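Uncharacterized protein (Enterococcus faecalis, PDB 3L1W) is of unknown function but belongs to the endonuclease/exonuclease/phosphatase family and may act as a 3'-5' RNA exonuclease. Local coordinates at residues W18-R23 and R45-R50; C28-I31 and D35-L38; A143-I148 and T161-D166; F202-P207 and T231-G236. One frame throughout, in Å; residues are numbered along the deposited sequence.

Overall arrangement
All four contacts lie within one DNase I-like two-sheet fold. Interactions 1 and 2 share helix 20-34: its start meets helix 46-55 in interaction 1, its end the loop leading to strand 38-44 in interaction 2, with centres about 16 Å apart. In sequence both segments of interaction 2 fall between those of interaction 1. Interaction 3 follows on the other sheet, where helix 138-151 packs on strand 161-164, its centre about 25 Å from that of interaction 1. Interaction 4, last, joins two surface loops that touch interactions 1 and 2. Interactions 2 and 4 both reach the second subunit and touch through Leu30 and Asp232, so the end of helix 20-34 adjoins the interface loops.

Interaction 1. Residues W18-R23 and R45-R50; sequences WQWSFR and RPNQVR
Gln48 lies over one face of the Trp20 indole. Its CG stands 3.5 Å from the centroid of the five-membered ring and only 1° off the ring normal, a CH-pi contact. The chain then runs extended along the same face, bringing NE2 to 3.3 Å from Trp20 CE3, with the amide plane turned 64° from the ring. Trp20 is placed to receive it by a CG anti to the backbone N, which sends the indole out from the start of helix 20-34 to meet helix 46-55. Asn47 adds a looser touch, ND2 to Trp20 CD1 at 3.9 Å.

In this DNase I-like fold the two helices follow strands 2-7 and 38-44, parallel neighbours in one sheet, and the loop after strand 2-7 ties them together. Both ends of the Gln48 amide are held: NE2 donates to Arg9 O, and OE1 accepts from Asp11 N and from Arg45 N. The Arg45 N to Gln48 OE1 bond is 2.8 Å long and nearly straight (171°), although the donor sits above the carbonyl plane. Arg45 is the N-cap of helix 46-55 and Gln48 its N3 residue, so this bond matches the half of a capping box that runs from the N-cap N-H to the N3 side chain.

Farther out, Trp20 NE1 bonds to Asp51 OD2, fixing the indole's rotation, and Asn47 ND2 is held by Asp11 OD2. Arg23 NH1 is bonded to Val8 O and NH2 to Arg9 O, which holds the guanidinium with NH2 at the edge of the Trp20 ring, in its plane; Arg23 CG lies 3.4 Å above the Trp18 ring plane.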
loop_
_atom_site.group_PDB
_atom_site.type_symbol
_atom_site.label_atom_id
_atom_site.label_comp_id
_atom_site.label_asym_id
_atom_site.label_seq_id
_atom_site.Cartn_x
_atom_site.Cartn_y
_atom_site.Cartn_z
ATOM N N TRP A 18 3.129 -12.824 -20.427
ATOM C CA TRP A 18 2.534 -11.966 -19.404
ATOM C C TRP A 18 1.034 -11.818 -19.663
ATOM O O TRP A 18 0.422 -10.816 -19.300
ATOM C CB TRP A 18 3.248 -10.603 -19.349
ATOM C CG TRP A 18 3.187 -9.881 -18.009
ATOM C CD1 TRP A 18 2.899 -8.558 -17.808
ATOM C CD2 TRP A 18 3.417 -10.442 -16.702
ATOM N NE1 TRP A 18 2.940 -8.261 -16.460
ATOM C CE2 TRP A 18 3.254 -9.399 -15.763
ATOM C CE3 TRP A 18 3.748 -11.720 -16.234
ATOM C CZ2 TRP A 18 3.401 -9.600 -14.386
ATOM C CZ3 TRP A 18 3.896 -11.914 -14.867
ATOM C CH2 TRP A 18 3.720 -10.861 -13.963
ATOM N N GLN A 19 0.437 -12.827 -20.293
ATOM C CA GLN A 19 -1.021 -12.859 -20.382
ATOM C C GLN A 19 -1.637 -13.196 -19.017
ATOM O O GLN A 19 -0.929 -13.516 -18.063
ATOM C CB GLN A 19 -1.495 -13.841 -21.449
ATOM C CG GLN A 19 -1.115 -15.272 -21.197
ATOM C CD GLN A 19 -1.458 -16.159 -22.385
ATOM O OE1 GLN A 19 -0.768 -16.142 -23.404
ATOM N NE2 GLN A 19 -2.535 -16.927 -22.260
ATOM N N TRP A 20 -2.956 -13.106 -18.930
ATOM C CA TRP A 20 -3.643 -13.202 -17.644
ATOM C C TRP A 20 -3.196 -14.386 -16.781
ATOM O O TRP A 20 -3.011 -14.242 -15.571
ATOM C CB TRP A 20 -5.158 -13.236 -17.853
ATOM C CG TRP A 20 -5.969 -13.383 -16.582
ATOM C CD1 TRP A 20 -6.656 -14.490 -16.180
ATOM C CD2 TRP A 20 -6.191 -12.384 -15.566
ATOM N NE1 TRP A 20 -7.283 -14.251 -14.978
ATOM C CE2 TRP A 20 -7.007 -12.972 -14.578
ATOM C CE3 TRP A 20 -5.758 -11.066 -15.386
ATOM C CZ2 TRP A 20 -7.425 -12.277 -13.443
ATOM C CZ3 TRP A 20 -6.172 -10.376 -14.259
ATOM C CH2 TRP A 20 -6.993 -10.983 -13.298
ATOM N N SER A 21 -3.043 -15.558 -17.383
ATOM C CA SER A 21 -2.678 -16.733 -16.595
ATOM C C SER A 21 -1.450 -16.464 -15.720
ATOM O O SER A 21 -1.368 -16.936 -14.591
ATOM C CB SER A 21 -2.434 -17.945 -17.502
ATOM O OG SER A 21 -1.312 -17.729 -18.335
ATOM N N PHE A 22 -0.502 -15.691 -16.238
ATOM C CA PHE A 22 0.731 -15.410 -15.508
ATOM C C PHE A 22 0.595 -14.278 -14.496
ATOM O O PHE A 22 1.412 -14.166 -13.586
ATOM C CB PHE A 22 1.857 -15.075 -16.482
ATOM C CG PHE A 22 2.140 -16.161 -17.466
ATOM C CD1 PHE A 22 3.017 -17.183 -17.151
ATOM C CD2 PHE A 22 1.525 -16.166 -18.709
ATOM C CE1 PHE A 22 3.283 -18.190 -18.053
ATOM C CE2 PHE A 22 1.785 -17.180 -19.622
ATOM C CZ PHE A 22 2.665 -18.189 -19.293
ATOM N N ARG A 23 -0.432 -13.446 -14.663
ATOM C CA ARG A 23 -0.608 -12.230 -13.865
ATOM C C ARG A 23 -1.692 -12.365 -12.797
ATOM O O ARG A 23 -1.770 -11.548 -11.879
ATOM C CB ARG A 23 -1.000 -11.051 -14.780
ATOM C CG ARG A 23 0.005 -10.745 -15.858
ATOM C CD ARG A 23 -0.378 -9.499 -16.656
ATOM N NE ARG A 23 -1.549 -9.700 -17.515
ATOM C CZ ARG A 23 -2.753 -9.185 -17.281
ATOM N NH1 ARG A 23 -2.962 -8.426 -16.213
ATOM N NH2 ARG A 23 -3.752 -9.419 -18.126
ATOM N N ARG A 45 -12.545 -10.665 -19.247
ATOM C CA ARG A 45 -13.284 -11.703 -19.943
ATOM C C ARG A 45 -13.817 -12.687 -18.902
ATOM O O ARG A 45 -13.456 -12.604 -17.719
ATOM C CB ARG A 45 -12.371 -12.381 -20.966
ATOM C CG ARG A 45 -11.978 -11.437 -22.109
ATOM C CD ARG A 45 -11.113 -12.118 -23.167
ATOM N NE ARG A 45 -11.746 -13.335 -23.659
ATOM C CZ ARG A 45 -12.824 -13.356 -24.439
ATOM N NH1 ARG A 45 -13.336 -14.515 -24.832
ATOM N NH2 ARG A 45 -13.394 -12.221 -24.826
ATOM N N PRO A 46 -14.701 -13.605 -19.317
ATOM C CA PRO A 46 -15.347 -14.465 -18.317
ATOM C C PRO A 46 -14.377 -15.242 -17.437
ATOM O O PRO A 46 -14.634 -15.400 -16.238
ATOM C CB PRO A 46 -16.187 -15.415 -19.173
ATOM C CG PRO A 46 -16.552 -14.577 -20.364
ATOM C CD PRO A 46 -15.322 -13.744 -20.651
ATOM N N ASN A 47 -13.277 -15.724 -18.008
ATOM C CA ASN A 47 -12.299 -16.440 -17.201
ATOM C C ASN A 47 -11.676 -15.561 -16.120
ATOM O O ASN A 47 -11.403 -16.019 -15.013
ATOM C CB ASN A 47 -11.222 -17.086 -18.079
ATOM C CG ASN A 47 -10.355 -16.068 -18.792
ATOM O OD1 ASN A 47 -10.855 -15.102 -19.370
ATOM N ND2 ASN A 47 -9.051 -16.277 -18.747
ATOM N N GLN A 48 -11.461 -14.289 -16.439
ATOM C CA GLN A 48 -10.905 -13.342 -15.478
ATOM C C GLN A 48 -11.915 -13.043 -14.369
ATOM O O GLN A 48 -11.553 -12.916 -13.204
ATOM C CB GLN A 48 -10.495 -12.054 -16.192
ATOM C CG GLN A 48 -9.437 -12.297 -17.259
ATOM C CD GLN A 48 -9.098 -11.036 -18.038
ATOM O OE1 GLN A 48 -9.709 -10.755 -19.068
ATOM N NE2 GLN A 48 -8.120 -10.274 -17.548
ATOM N N VAL A 49 -13.191 -12.949 -14.733
ATOM C CA VAL A 49 -14.229 -12.769 -13.724
ATOM C C VAL A 49 -14.244 -13.974 -12.779
ATOM O O VAL A 49 -14.290 -13.819 -11.553
ATOM C CB VAL A 49 -15.608 -12.579 -14.370
ATOM C CG1 VAL A 49 -16.703 -12.534 -13.296
ATOM C CG2 VAL A 49 -15.620 -11.300 -15.202
ATOM N N ARG A 50 -14.187 -15.175 -13.345
ATOM C CA ARG A 50 -14.146 -16.391 -12.532
ATOM C C ARG A 50 -12.961 -16.363 -11.574
ATOM O O ARG A 50 -13.100 -16.711 -10.400
ATOM C CB ARG A 50 -14.075 -17.650 -13.402
ATOM C CG ARG A 50 -15.358 -17.998 -14.142
ATOM C CD ARG A 50 -15.342 -19.453 -14.625
ATOM N NE ARG A 50 -14.311 -19.714 -15.634
ATOM C CZ ARG A 50 -13.069 -20.110 -15.361
ATOM N NH1 ARG A 50 -12.685 -20.288 -14.103
ATOM N NH2 ARG A 50 -12.204 -20.324 -16.347
#

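Interaction 2. Residues C28-I31 and D35-L38; sequences CQLI and DWSL. With SO4 (sulfate ion), chain G.
Ile31 O accepts a hydrogen bond from Asp35 N at 3.0 Å, with an N-H...O angle of 163°. This i to i-4 bond carries the helical pattern one step past the end of helix 20-34. Asp35 then leaves it through a left-handed backbone conformation (phi 57°), which turns the chain toward strand 38-44.

The turn lets Trp36 fold back on the helix. With CG beside its own backbone N and anti to the carbonyl carbon (chi1 -47°), the six-membered end of the indole reaches the last turn of the helix. There CH2 meets Leu30 CD2 at 3.8 Å. The neighbouring CZ3 lies 3.9 Å from Ile31 CA and 4.1 Å from Ile31 CG1, the Ile31 side chain crossing that of Trp36 at about a right angle. At the far end of the indole, NE1 is bonded to Glu246 OE1, which holds the rotation of the ring. Near the backbone of Asp35 and Trp36, away from the six-membered ring, a sulfate, probably from the crystallisation liquor, is bound by Ser37 OG together with Lys2 N and Lys82 NZ.

The arrangement closes the helix-to-strand step of a beta-alpha-beta crossover, in which helix 20-34 connects parallel strands 2-7 and 38-44. Trp36 rests on Lys2 and Ala4 of strand 2-7, Ile31 packs on Leu52 of helix 46-55, and Leu30 also touches Tyr193 of the second subunit.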
loop_
_atom_site.group_PDB
_atom_site.type_symbol
_atom_site.label_atom_id
_atom_site.label_comp_id
_atom_site.label_asym_id
_atom_site.label_seq_id
_atom_site.Cartn_x
_atom_site.Cartn_y
_atom_site.Cartn_z
ATOM N N CYS A 28 -4.809 -10.535 -8.170
ATOM C CA CYS A 28 -5.751 -10.869 -7.107
ATOM C C CYS A 28 -5.170 -10.624 -5.713
ATOM O O CYS A 28 -5.883 -10.202 -4.798
ATOM C CB CYS A 28 -6.231 -12.311 -7.248
ATOM S SG CYS A 28 -7.301 -12.552 -8.694
ATOM N N GLN A 29 -3.878 -10.891 -5.543
ATOM C CA GLN A 29 -3.234 -10.646 -4.256
ATOM C C GLN A 29 -3.154 -9.155 -3.962
ATOM O O GLN A 29 -3.264 -8.734 -2.811
ATOM C CB GLN A 29 -1.842 -11.285 -4.222
ATOM C CG GLN A 29 -1.911 -12.794 -4.064
ATOM C CD GLN A 29 -0.600 -13.459 -4.379
ATOM O OE1 GLN A 29 0.422 -12.793 -4.526
ATOM N NE2 GLN A 29 -0.619 -14.786 -4.500
ATOM N N LEU A 30 -2.964 -8.351 -5.003
ATOM C CA LEU A 30 -2.939 -6.907 -4.821
ATOM C C LEU A 30 -4.289 -6.441 -4.296
ATOM O O LEU A 30 -4.364 -5.693 -3.320
ATOM C CB LEU A 30 -2.587 -6.211 -6.141
ATOM C CG LEU A 30 -2.430 -4.682 -6.146
ATOM C CD1 LEU A 30 -1.634 -4.257 -7.374
ATOM C CD2 LEU A 30 -3.777 -3.945 -6.114
ATOM N N ILE A 31 -5.355 -6.889 -4.957
ATOM C CA ILE A 31 -6.712 -6.560 -4.537
ATOM C C ILE A 31 -6.960 -7.003 -3.091
ATOM O O ILE A 31 -7.472 -6.231 -2.276
ATOM C CB ILE A 31 -7.743 -7.177 -5.516
ATOM C CG1 ILE A 31 -7.604 -6.504 -6.886
ATOM C CG2 ILE A 31 -9.162 -7.051 -4.957
ATOM C CD1 ILE A 31 -8.291 -7.249 -8.037
ATOM N N ASP A 35 -7.589 -4.262 -0.027
ATOM C CA ASP A 35 -8.759 -4.577 0.786
ATOM C C ASP A 35 -9.726 -3.399 0.923
ATOM O O ASP A 35 -10.230 -3.115 2.014
ATOM C CB ASP A 35 -8.277 -5.021 2.171
ATOM C CG ASP A 35 -9.355 -5.686 2.998
ATOM O OD1 ASP A 35 -10.222 -6.374 2.431
ATOM O OD2 ASP A 35 -9.301 -5.543 4.237
ATOM N N TRP A 36 -9.988 -2.724 -0.189
ATOM C CA TRP A 36 -10.911 -1.588 -0.205
ATOM C C TRP A 36 -12.343 -2.020 0.109
ATOM O O TRP A 36 -12.646 -3.217 0.103
ATOM C CB TRP A 36 -10.902 -0.931 -1.587
ATOM C CG TRP A 36 -9.532 -0.676 -2.175
ATOM C CD1 TRP A 36 -8.666 0.337 -1.852
ATOM C CD2 TRP A 36 -8.902 -1.421 -3.224
ATOM N NE1 TRP A 36 -7.525 0.248 -2.629
ATOM C CE2 TRP A 36 -7.650 -0.820 -3.478
ATOM C CE3 TRP A 36 -9.267 -2.552 -3.964
ATOM C CZ2 TRP A 36 -6.770 -1.304 -4.442
ATOM C CZ3 TRP A 36 -8.399 -3.029 -4.924
ATOM C CH2 TRP A 36 -7.165 -2.403 -5.160
ATOM N N SER A 37 -13.221 -1.055 0.393
ATOM C CA SER A 37 -14.653 -1.357 0.469
ATOM C C SER A 37 -15.173 -1.855 -0.864
ATOM O O SER A 37 -16.000 -2.777 -0.914
ATOM C CB SER A 37 -15.473 -0.125 0.870
ATOM O OG SER A 37 -15.391 0.136 2.257
ATOM N N LEU A 38 -14.708 -1.238 -1.948
ATOM C CA LEU A 38 -15.157 -1.636 -3.275
ATOM C C LEU A 38 -14.131 -1.227 -4.317
ATOM O O LEU A 38 -13.349 -0.299 -4.092
ATOM C CB LEU A 38 -16.519 -1.013 -3.604
ATOM C CG LEU A 38 -16.559 0.510 -3.661
ATOM C CD1 LEU A 38 -16.317 0.973 -5.096
ATOM C CD2 LEU A 38 -17.908 1.023 -3.170
HETATM S S SO4 G . -12.316 0.675 4.122
HETATM O O1 SO4 G . -11.482 -0.325 3.451
HETATM O O2 SO4 G . -13.017 0.018 5.220
HETATM O O3 SO4 G . -11.473 1.744 4.646
HETATM O O4 SO4 G . -13.297 1.217 3.184
#

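Interaction 3. Residues A143-I148 and T161-D166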
loop_
_atom_site.group_PDB
_atom_site.type_symbol
_atom_site.label_atom_id
_atom_site.label_comp_id
_atom_site.label_asym_id
_atom_site.label_seq_id
_atom_site.Cartn_x
_atom_site.Cartn_y
_atom_site.Cartn_z
ATOM N N ALA A 143 -19.238 10.922 -26.618
ATOM C CA ALA A 143 -20.540 10.336 -26.926
ATOM C C ALA A 143 -20.930 9.264 -25.917
ATOM O O ALA A 143 -22.085 9.190 -25.494
ATOM C CB ALA A 143 -20.558 9.769 -28.348
ATOM N N GLY A 144 -19.970 8.425 -25.535
ATOM C CA GLY A 144 -20.234 7.384 -24.558
ATOM C C GLY A 144 -20.598 7.936 -23.193
ATOM O O GLY A 144 -21.512 7.444 -22.538
HETATM N N MSE A 145 -19.875 8.965 -22.758
HETATM C CA MSE A 145 -20.134 9.566 -21.461
HETATM C C MSE A 145 -21.472 10.296 -21.467
HETATM O O MSE A 145 -22.167 10.338 -20.454
HETATM C CB MSE A 145 -19.002 10.519 -21.062
HETATM C CG MSE A 145 -19.249 11.265 -19.758
HETATM SE SE MSE A 145 -19.461 10.072 -18.223
HETATM C CE MSE A 145 -17.717 9.228 -18.292
ATOM N N THR A 146 -21.843 10.841 -22.619
ATOM C CA THR A 146 -23.136 11.501 -22.762
ATOM C C THR A 146 -24.254 10.503 -22.474
ATOM O O THR A 146 -25.219 10.818 -21.774
ATOM C CB THR A 146 -23.286 12.118 -24.167
ATOM O OG1 THR A 146 -22.303 13.154 -24.333
ATOM C CG2 THR A 146 -24.675 12.723 -24.356
ATOM N N VAL A 147 -24.121 9.291 -23.008
ATOM C CA VAL A 147 -25.099 8.239 -22.735
ATOM C C VAL A 147 -25.142 7.878 -21.247
ATOM O O VAL A 147 -26.218 7.749 -20.673
ATOM C CB VAL A 147 -24.838 6.979 -23.585
ATOM C CG1 VAL A 147 -25.833 5.876 -23.227
ATOM C CG2 VAL A 147 -24.928 7.317 -25.061
ATOM N N ILE A 148 -23.982 7.722 -20.609
ATOM C CA ILE A 148 -23.973 7.458 -19.171
ATOM C C ILE A 148 -24.731 8.545 -18.414
ATOM O O ILE A 148 -25.587 8.260 -17.577
ATOM C CB ILE A 148 -22.532 7.384 -18.613
ATOM C CG1 ILE A 148 -21.788 6.216 -19.255
ATOM C CG2 ILE A 148 -22.532 7.268 -17.070
ATOM C CD1 ILE A 148 -20.379 6.021 -18.736
ATOM N N THR A 161 -22.426 10.325 -5.814
ATOM C CA THR A 161 -22.052 9.418 -6.896
ATOM C C THR A 161 -20.543 9.342 -7.064
ATOM O O THR A 161 -19.853 10.366 -6.958
ATOM C CB THR A 161 -22.693 9.861 -8.232
ATOM O OG1 THR A 161 -24.121 9.783 -8.122
ATOM C CG2 THR A 161 -22.236 8.957 -9.371
ATOM N N LEU A 162 -20.044 8.123 -7.296
ATOM C CA LEU A 162 -18.635 7.866 -7.597
ATOM C C LEU A 162 -18.573 7.385 -9.044
ATOM O O LEU A 162 -19.091 6.312 -9.377
ATOM C CB LEU A 162 -18.054 6.788 -6.671
ATOM C CG LEU A 162 -18.139 7.083 -5.171
ATOM C CD1 LEU A 162 -17.838 5.831 -4.339
ATOM C CD2 LEU A 162 -17.206 8.224 -4.803
ATOM N N LEU A 163 -17.978 8.205 -9.899
ATOM C CA LEU A 163 -17.858 7.908 -11.319
ATOM C C LEU A 163 -16.407 7.505 -11.548
ATOM O O LEU A 163 -15.513 8.353 -11.524
ATOM C CB LEU A 163 -18.210 9.160 -12.135
ATOM C CG LEU A 163 -18.096 9.105 -13.661
ATOM C CD1 LEU A 163 -19.175 8.210 -14.271
ATOM C CD2 LEU A 163 -18.185 10.521 -14.265
HETATM N N MSE A 164 -16.168 6.209 -11.744
HETATM C CA MSE A 164 -14.809 5.675 -11.627
HETATM C C MSE A 164 -14.453 4.796 -12.795
HETATM O O MSE A 164 -15.229 3.938 -13.189
HETATM C CB MSE A 164 -14.692 4.805 -10.371
HETATM C CG MSE A 164 -15.402 5.355 -9.171
HETATM SE SE MSE A 164 -15.302 4.121 -7.659
HETATM C CE MSE A 164 -13.421 4.285 -7.318
ATOM N N GLY A 165 -13.258 4.972 -13.332
ATOM C CA GLY A 165 -12.785 4.016 -14.309
ATOM C C GLY A 165 -11.794 4.564 -15.308
ATOM O O GLY A 165 -11.122 5.570 -15.081
ATOM N N ASP A 166 -11.721 3.862 -16.425
ATOM C CA ASP A 166 -10.770 4.159 -17.472
ATOM C C ASP A 166 -11.456 5.018 -18.534
ATOM O O ASP A 166 -12.290 4.530 -19.311
ATOM C CB ASP A 166 -10.266 2.838 -18.049
ATOM C CG ASP A 166 -9.231 3.028 -19.136
ATOM O OD1 ASP A 166 -9.051 4.165 -19.631
ATOM O OD2 ASP A 166 -8.595 2.018 -19.503
#
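Ile148 on helix 138-151 and Leu163 on strand 161-164 are the residues whose CA atoms come nearest, 10.0 Å apart, a gap that side chains alone bridge. Leu163 points toward the helix and meets two residues of it, one with each methyl branch. Its CD2 meets the SE of Met145, a selenomethionine, at 4.2 Å, the two side chains reaching toward each other tip to tip. The bends at chi2 and chi3 of Met145 fold its end round to this position. The other branch, CD1, lies 4.5 Å from Ile148 CG2, a looser apolar touch. Val175 and Val179 of helix 174-179 pack against Met145, and Val131 of strand 126-132 lies beside Leu163. On the inner side of the strand, Met164 touches Leu38 of the other sheet.

Just beyond, Gly165 takes backbone angles (phi 153°, psi -158°) that suit glycine, and the chain turns a corner into Asp166, whose OD2 is bonded to Asn7 ND2. Helix 138-151 lies between parallel strands 126-132 and 161-164 in sequence, so the contact is part of the helix layer that covers this sheet in the DNase I-like alpha-beta-beta-alpha sandwich; strand 161-164 leads into the Gly-Asp-Phe-Asn sequence characteristic of the family.

Interaction 4. Residues F202-P207 and T231-G236; sequences FTYTKP and TDSIDG. With SO4 (sulfate ion), chain I; FMT (formic acid), chain L; FMT (formic acid), chain T.
Tyr204 holds its CG anti to the backbone N (chi1 -180°), and this carries its ring across to Gly236 and Ser233, while Ser233 OG, between its own backbone N and carbonyl carbon (chi1 57°), is bonded to a water shared with Tyr204 OH and Gly236 N. The contact joins two irregular surface loops of the DNase I-like fold, one making a type I beta turn from Thr203 to Lys206, the other preceding strand 245-251. Gly236 lies on the ring's face: its CA is 3.9 Å from the ring centroid and 1° off the normal, a CH-pi contact over the centre. The Gly236 carbonyl continues toward the root of the side chain, with O 3.4 Å from Tyr204 CB. Ser233 comes to the ring obliquely, CB to CE1 at 3.7 Å.

The water accepts from Gly236 N at 2.9 Å, pairs with Ser233 OG at 2.8 Å, and donates a longer bond to Tyr204 OH. The loops also belong to the subunit interface: Tyr204 stacks on Tyr204 of the second subunit, and its backbone O accepts a hydrogen bond from that tyrosine's OH. Two formic acid molecules, probably from the crystallisation liquor, lie there too, one bonded to Ser233 N and the other to Thr231 OG1.

At the turn, a sulfate of probably similar origin is held: Tyr204 N reaches its O2 at 3.0 Å, while its O3 receives Thr205 N and Thr205 OG1, the latter at 2.8 Å.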
loop_
_atom_site.group_PDB
_atom_site.type_symbol
_atom_site.label_atom_id
_atom_site.label_comp_id
_atom_site.label_asym_id
_atom_site.label_seq_id
_atom_site.Cartn_x
_atom_site.Cartn_y
_atom_site.Cartn_z
ATOM N N PHE A 202 2.946 -1.688 -19.169
ATOM C CA PHE A 202 3.767 -2.803 -18.667
ATOM C C PHE A 202 5.257 -2.484 -18.642
ATOM O O PHE A 202 6.077 -3.391 -18.544
ATOM C CB PHE A 202 3.553 -4.094 -19.471
ATOM C CG PHE A 202 2.311 -4.873 -19.092
ATOM C CD1 PHE A 202 1.456 -5.345 -20.078
ATOM C CD2 PHE A 202 2.017 -5.155 -17.765
ATOM C CE1 PHE A 202 0.328 -6.069 -19.759
ATOM C CE2 PHE A 202 0.884 -5.885 -17.426
ATOM C CZ PHE A 202 0.037 -6.343 -18.430
ATOM N N THR A 203 5.609 -1.208 -18.732
ATOM C CA THR A 203 7.018 -0.820 -18.690
ATOM C C THR A 203 7.419 -0.439 -17.266
ATOM O O THR A 203 7.079 0.644 -16.784
ATOM C CB THR A 203 7.300 0.340 -19.637
ATOM O OG1 THR A 203 6.800 0.012 -20.940
ATOM C CG2 THR A 203 8.803 0.599 -19.720
ATOM N N TYR A 204 8.119 -1.351 -16.599
ATOM C CA TYR A 204 8.489 -1.192 -15.193
ATOM C C TYR A 204 9.299 0.083 -14.961
ATOM O O TYR A 204 9.157 0.743 -13.935
ATOM C CB TYR A 204 9.265 -2.436 -14.737
ATOM C CG TYR A 204 9.721 -2.425 -13.287
ATOM C CD1 TYR A 204 8.805 -2.506 -12.252
ATOM C CD2 TYR A 204 11.070 -2.363 -12.967
ATOM C CE1 TYR A 204 9.216 -2.505 -10.933
ATOM C CE2 TYR A 204 11.494 -2.361 -11.651
ATOM C CZ TYR A 204 10.561 -2.431 -10.638
ATOM O OH TYR A 204 10.977 -2.432 -9.325
ATOM N N THR A 205 10.142 0.436 -15.922
ATOM C CA THR A 205 11.006 1.611 -15.770
ATOM C C THR A 205 10.456 2.884 -16.420
ATOM O O THR A 205 11.191 3.850 -16.630
ATOM C CB THR A 205 12.422 1.346 -16.333
ATOM O OG1 THR A 205 12.333 1.047 -17.735
ATOM C CG2 THR A 205 13.067 0.179 -15.605
ATOM N N LYS A 206 9.165 2.893 -16.734
ATOM C CA LYS A 206 8.548 4.049 -17.378
ATOM C C LYS A 206 8.668 5.270 -16.473
ATOM O O LYS A 206 8.230 5.227 -15.330
ATOM C CB LYS A 206 7.072 3.751 -17.641
ATOM C CG LYS A 206 6.259 4.952 -18.082
ATOM C CD LYS A 206 6.404 5.184 -19.567
ATOM C CE LYS A 206 5.918 3.981 -20.359
ATOM N NZ LYS A 206 6.039 4.212 -21.827
ATOM N N PRO A 207 9.280 6.355 -16.973
ATOM C CA PRO A 207 9.362 7.605 -16.203
ATOM C C PRO A 207 7.974 8.143 -15.874
ATOM O O PRO A 207 7.072 8.088 -16.712
ATOM C CB PRO A 207 10.095 8.555 -17.157
ATOM C CG PRO A 207 10.906 7.639 -18.034
ATOM C CD PRO A 207 10.024 6.440 -18.241
ATOM N N THR A 231 1.797 1.608 -7.049
ATOM C CA THR A 231 2.863 1.125 -7.935
ATOM C C THR A 231 3.359 -0.278 -7.587
ATOM O O THR A 231 4.481 -0.656 -7.939
ATOM C CB THR A 231 4.068 2.113 -7.971
ATOM O OG1 THR A 231 4.639 2.228 -6.666
ATOM C CG2 THR A 231 3.603 3.503 -8.438
ATOM N N ASP A 232 2.520 -1.048 -6.896
ATOM C CA ASP A 232 2.846 -2.438 -6.562
ATOM C C ASP A 232 3.419 -3.168 -7.768
ATOM O O ASP A 232 2.888 -3.073 -8.884
ATOM C CB ASP A 232 1.594 -3.197 -6.124
ATOM C CG ASP A 232 0.900 -2.569 -4.940
ATOM O OD1 ASP A 232 0.837 -1.321 -4.863
ATOM O OD2 ASP A 232 0.387 -3.334 -4.093
ATOM N N SER A 233 4.483 -3.934 -7.545
ATOM C CA SER A 233 5.088 -4.677 -8.634
ATOM C C SER A 233 5.210 -6.138 -8.240
ATOM O O SER A 233 5.024 -6.498 -7.080
ATOM C CB SER A 233 6.476 -4.117 -8.973
ATOM O OG SER A 233 7.320 -4.129 -7.828
ATOM N N ILE A 234 5.507 -6.971 -9.224
ATOM C CA ILE A 234 5.802 -8.372 -8.991
ATOM C C ILE A 234 7.131 -8.670 -9.681
ATOM O O ILE A 234 7.191 -8.848 -10.895
ATOM C CB ILE A 234 4.645 -9.274 -9.514
ATOM C CG1 ILE A 234 5.052 -10.743 -9.518
ATOM C CG2 ILE A 234 4.162 -8.818 -10.900
ATOM C CD1 ILE A 234 5.442 -11.256 -8.146
ATOM N N ASP A 235 8.206 -8.670 -8.899
ATOM C CA ASP A 235 9.556 -8.966 -9.402
ATOM C C ASP A 235 9.886 -8.341 -10.767
ATOM O O ASP A 235 10.191 -9.041 -11.732
ATOM C CB ASP A 235 9.788 -10.483 -9.432
ATOM C CG ASP A 235 11.263 -10.855 -9.526
ATOM O OD1 ASP A 235 11.549 -12.058 -9.676
ATOM O OD2 ASP A 235 12.143 -9.967 -9.450
ATOM N N GLY A 236 9.824 -7.016 -10.841
ATOM C CA GLY A 236 10.282 -6.301 -12.018
ATOM C C GLY A 236 9.247 -6.154 -13.112
ATOM O O GLY A 236 9.574 -5.749 -14.228
HETATM S S SO4 I . 10.895 -2.731 -18.584
HETATM O O1 SO4 I . 11.982 -3.629 -18.201
HETATM O O2 SO4 I . 9.609 -3.335 -18.207
HETATM O O3 SO4 I . 11.088 -1.445 -17.925
HETATM O O4 SO4 I . 10.922 -2.530 -20.032
HETATM C C FMT L . 3.959 -5.959 -4.223
HETATM O O1 FMT L . 4.198 -7.150 -4.446
HETATM O O2 FMT L . 4.683 -5.014 -4.563
HETATM C C FMT T . 4.625 5.207 -4.471
HETATM O O1 FMT T . 4.789 6.396 -4.746
HETATM O O2 FMT T . 4.950 4.267 -5.204
HETATM O O HOH W 1 9.733 -5.312 -8.464
#